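Berberine bridge enzyme-like protein (Arabidopsis thaliana, PDB 5D79) is a covalent FAD-binding oxidoreductase of the berberine bridge enzyme-like family, involved in adaptation to salt stress. Local coordinates at residues A[167-172]-A[196-201]; A[191-196]-A[400-405]. One frame throughout, in Å; residues are numbered along the deposited sequence.

Overall arrangement
Following the chain from the N terminus, strand 167-168 runs out into 169-172, and after helices 179-184 and 192-195 the chain returns at 196-201; interaction 1 closes this short loop, with 23 residues between its segments. Interaction 2 starts inside that loop, at 191-196, and closes a much longer one with 400-405, so the two loops cross, and G196 belongs to both. Interaction 1 stays within the FAD-binding domain. Interaction 2 ties that domain to the end of strand 396-402 in the seven-stranded antiparallel sheet. They lie about 11 Å apart, centre to centre, and P170 packs on L191 and Y195, while the N201 amide reaches back to the Y195 carbonyl.

Interaction 1 (A[167-172]-A[196-201]); sequences LAFPAG and GLAADN
The side-chain amide nitrogen of N201, ND2, is held twice: it gives one hydrogen bond to L197 O, at 2.6 Å, and another to the backbone carbonyl of Y195, in the helix just before. The first is short but bent, 147° at the hydrogen; L197 O lies almost in the amide plane, whereas ND2 stands above the plane of the L197 carbonyl. Two backbone acceptors on one nitrogen settle which way round the amide sits. Nearby, L197 N runs nearly straight to D200 OD2 at 2.9 Å, meeting it from above the carboxylate plane, and R420 adds a salt bridge to the same oxygen. A side chain on G196 would collide with that oxygen, and at the backbone angles of G196 a CB would also be jammed against Y195 O, which by itself calls for glycine.

The 167-172 segment meets this turn mainly with the side chains of F169 and P170, and with the P170 carbonyl. P170 crosses N201 obliquely, its CG 3.4 Å from N201 ND2. F169 has CG anti to its backbone N (chi1 -173°), which brings the far rim of the ring against A198 and N201: CE1 comes 3.5 Å from N201 O, which lies at the ring edge, in plane, and CE2 packs 3.6 Å from A198 CB. Ring and N201 amide planes stand 80° apart. P170 CD lies on one face of the F169 ring, offset toward the rim. P170 is the centre of an inverse gamma turn, and its O rests 3.1 Å from A198 CA; A198 N is as near but at too poor an angle to bond.

All the touching residues are buried in the FAD-binding domain. F169 also packs on L156 and I160 of helix 153-163 and on V244 of strand 238-248, while A171 and A198 both lean on F183 of helix 179-184.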
# COMPACT_ATOMS: atom_id res chain seq x y z
N LEU A 167 -17.16 12.90 8.02
CA LEU A 167 -15.70 12.82 8.05
C LEU A 167 -15.21 11.55 7.39
O LEU A 167 -15.95 10.57 7.27
CB LEU A 167 -15.17 12.88 9.48
CG LEU A 167 -15.29 14.18 10.28
CD1 LEU A 167 -14.55 14.02 11.61
CD2 LEU A 167 -14.76 15.35 9.50
N ALA A 168 -13.96 11.58 6.95
CA ALA A 168 -13.35 10.46 6.25
C ALA A 168 -11.85 10.44 6.50
O ALA A 168 -11.31 11.30 7.20
CB ALA A 168 -13.64 10.55 4.74
N PHE A 169 -11.17 9.46 5.93
CA PHE A 169 -9.74 9.51 5.92
C PHE A 169 -9.26 8.95 4.60
O PHE A 169 -9.77 7.93 4.14
CB PHE A 169 -9.14 8.76 7.11
CG PHE A 169 -7.65 8.93 7.22
CD1 PHE A 169 -7.13 10.11 7.72
CD2 PHE A 169 -6.79 7.94 6.78
CE1 PHE A 169 -5.76 10.30 7.79
CE2 PHE A 169 -5.41 8.12 6.84
CZ PHE A 169 -4.90 9.29 7.35
N PRO A 170 -8.29 9.63 3.97
CA PRO A 170 -7.78 9.25 2.65
C PRO A 170 -6.74 8.13 2.71
O PRO A 170 -5.55 8.42 2.85
CB PRO A 170 -7.17 10.55 2.14
CG PRO A 170 -6.69 11.23 3.38
CD PRO A 170 -7.68 10.89 4.45
N ALA A 171 -7.18 6.88 2.64
CA ALA A 171 -6.26 5.73 2.56
C ALA A 171 -6.73 4.82 1.43
O ALA A 171 -7.59 5.21 0.64
CB ALA A 171 -6.20 4.99 3.88
N GLY A 172 -6.19 3.60 1.36
CA GLY A 172 -6.48 2.69 0.26
C GLY A 172 -7.89 2.12 0.24
O GLY A 172 -8.67 2.29 1.20
N GLY A 196 -4.90 14.01 -0.95
CA GLY A 196 -3.57 13.42 -1.02
C GLY A 196 -3.49 12.03 -0.42
O GLY A 196 -4.48 11.30 -0.37
N LEU A 197 -2.30 11.65 0.03
CA LEU A 197 -2.08 10.29 0.54
C LEU A 197 -2.41 10.25 2.03
O LEU A 197 -2.56 11.29 2.67
CB LEU A 197 -0.63 9.83 0.30
CG LEU A 197 -0.04 9.95 -1.12
CD1 LEU A 197 1.43 9.58 -1.12
CD2 LEU A 197 -0.82 9.09 -2.10
N ALA A 198 -2.51 9.05 2.57
CA ALA A 198 -2.70 8.89 4.01
C ALA A 198 -1.56 9.56 4.77
O ALA A 198 -1.78 10.27 5.75
CB ALA A 198 -2.81 7.41 4.39
N ALA A 199 -0.34 9.35 4.29
CA ALA A 199 0.86 9.93 4.90
C ALA A 199 0.84 11.45 4.87
O ALA A 199 1.46 12.11 5.72
CB ALA A 199 2.11 9.41 4.19
N ASP A 200 0.13 12.01 3.91
CA ASP A 200 -0.01 13.46 3.81
C ASP A 200 -0.95 14.00 4.87
O ASP A 200 -1.11 15.22 4.99
CB ASP A 200 -0.52 13.85 2.42
CG ASP A 200 0.45 13.49 1.32
OD1 ASP A 200 1.65 13.31 1.60
OD2 ASP A 200 0.00 13.39 0.17
N ASN A 201 -1.57 13.10 5.64
CA ASN A 201 -2.62 13.46 6.59
C ASN A 201 -2.38 12.92 7.99
O ASN A 201 -3.31 12.55 8.72
CB ASN A 201 -3.96 12.99 6.06
CG ASN A 201 -4.38 13.74 4.81
OD1 ASN A 201 -5.03 14.78 4.91
ND2 ASN A 201 -4.00 13.24 3.65

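Interaction 2 (A[191-196]-A[400-405])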
# COMPACT_ATOMS: atom_id res chain seq x y z
N LEU A 191 -9.58 9.25 -2.54
CA LEU A 191 -9.60 10.66 -2.14
C LEU A 191 -8.27 11.36 -2.40
O LEU A 191 -8.06 12.47 -1.94
CB LEU A 191 -9.95 10.79 -0.66
CG LEU A 191 -11.39 10.56 -0.18
CD1 LEU A 191 -11.46 10.41 1.34
CD2 LEU A 191 -12.30 11.68 -0.65
N LEU A 192 -7.37 10.71 -3.13
CA LEU A 192 -6.01 11.22 -3.27
C LEU A 192 -5.96 12.54 -4.02
O LEU A 192 -5.07 13.34 -3.79
CB LEU A 192 -5.11 10.21 -3.98
CG LEU A 192 -4.95 10.22 -5.50
CD1 LEU A 192 -3.73 9.40 -5.89
CD2 LEU A 192 -6.19 9.66 -6.17
N ARG A 193 -6.92 12.77 -4.91
CA ARG A 193 -6.89 13.99 -5.70
C ARG A 193 -7.40 15.17 -4.89
O ARG A 193 -7.15 16.32 -5.19
CB ARG A 193 -7.71 13.82 -6.99
CG ARG A 193 -7.17 12.73 -7.95
CD ARG A 193 -7.78 12.89 -9.35
NE ARG A 193 -7.33 14.10 -10.04
CZ ARG A 193 -8.05 15.21 -10.19
NH1 ARG A 193 -9.28 15.28 -9.70
NH2 ARG A 193 -7.55 16.25 -10.83
N LYS A 194 -8.10 14.86 -3.81
CA LYS A 194 -8.74 15.87 -3.00
C LYS A 194 -7.90 16.17 -1.78
O LYS A 194 -7.68 17.34 -1.42
CB LYS A 194 -10.14 15.38 -2.59
CG LYS A 194 -10.89 16.26 -1.62
CD LYS A 194 -11.58 17.37 -2.35
CE LYS A 194 -12.54 18.10 -1.45
NZ LYS A 194 -12.96 19.31 -2.17
N TYR A 195 -7.40 15.11 -1.15
CA TYR A 195 -6.73 15.19 0.14
C TYR A 195 -5.33 14.60 0.16
O TYR A 195 -4.65 14.70 1.17
CB TYR A 195 -7.58 14.51 1.21
CG TYR A 195 -8.84 15.28 1.53
CD1 TYR A 195 -8.77 16.59 1.98
CD2 TYR A 195 -10.10 14.70 1.37
CE1 TYR A 195 -9.92 17.32 2.28
CE2 TYR A 195 -11.25 15.42 1.66
CZ TYR A 195 -11.16 16.72 2.12
OH TYR A 195 -12.28 17.44 2.42
N GLY A 196 -4.90 14.01 -0.95
CA GLY A 196 -3.57 13.42 -1.02
C GLY A 196 -3.49 12.03 -0.42
O GLY A 196 -4.48 11.30 -0.37
N LEU A 400 -5.42 1.95 -13.83
CA LEU A 400 -4.93 3.30 -14.05
C LEU A 400 -5.58 4.25 -13.04
O LEU A 400 -6.79 4.48 -13.06
CB LEU A 400 -5.20 3.76 -15.50
CG LEU A 400 -4.33 3.21 -16.64
CD1 LEU A 400 -4.52 1.71 -16.83
CD2 LEU A 400 -4.65 3.92 -17.92
N THR A 401 -4.74 4.81 -12.17
CA THR A 401 -5.17 5.67 -11.07
C THR A 401 -4.74 7.11 -11.30
O THR A 401 -3.55 7.41 -11.32
CB THR A 401 -4.60 5.15 -9.74
OG1 THR A 401 -5.13 3.85 -9.51
CG2 THR A 401 -4.99 6.04 -8.59
N PRO A 402 -5.72 8.03 -11.44
CA PRO A 402 -5.39 9.41 -11.80
C PRO A 402 -4.73 10.19 -10.66
O PRO A 402 -5.19 10.15 -9.52
CB PRO A 402 -6.75 10.00 -12.16
CG PRO A 402 -7.70 9.27 -11.23
CD PRO A 402 -7.14 7.87 -11.10
N PHE A 403 -3.64 10.89 -10.97
CA PHE A 403 -3.06 11.84 -10.02
C PHE A 403 -3.60 13.26 -10.33
O PHE A 403 -4.78 13.42 -10.64
CB PHE A 403 -1.53 11.78 -10.05
CG PHE A 403 -0.96 10.59 -9.31
CD1 PHE A 403 -1.71 9.43 -9.14
CD2 PHE A 403 0.31 10.65 -8.75
CE1 PHE A 403 -1.21 8.33 -8.43
CE2 PHE A 403 0.84 9.56 -8.05
CZ PHE A 403 0.07 8.39 -7.89
N GLY A 404 -2.75 14.28 -10.27
CA GLY A 404 -3.25 15.63 -10.43
C GLY A 404 -4.02 16.02 -9.18
O GLY A 404 -4.00 15.31 -8.18
N GLY A 405 -4.71 17.15 -9.21
CA GLY A 405 -5.33 17.65 -7.99
C GLY A 405 -4.32 17.88 -6.88
O GLY A 405 -3.25 18.44 -7.11
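R193 NE donates to F403 O at 2.7 Å, with 153° at the hydrogen. The oxygen sits at the edge of the guanidinium, in its plane, while NE stands above the F403 carbonyl plane. A bend at chi3 (68°) folds the chain so that its flat end also lies beside the next two glycines, with G405 CA over one face. The aliphatic part passes the P402 carbonyl, R193 CG lying 3.6 Å from P402 O; L192 CD2 closes on the same oxygen at 3.5 Å, and this buried oxygen has no polar partner in the model. L192 crosses F403 at about a right angle, CD1 3.7 Å from F403 CE1.

Further out, the carbonyls of P281 and V280 hold the guanidinium: NH1 bonds to P281 O and NH2 to V280 O. An alanine in place of R193 would probably loosen this junction, since the bond to F403 O and those to P281 and V280 would go. G405, the N-cap of helix 406-409, lies so close to R193 that a CB would clash with R193 O, and its positive phi favours glycine as well.

Helix 192-195 thus sits against the end of strand 396-402, an interface between the FAD-binding domain and the seven-stranded antiparallel sheet of the second domain, the two-domain build of this flavin oxidoreductase family.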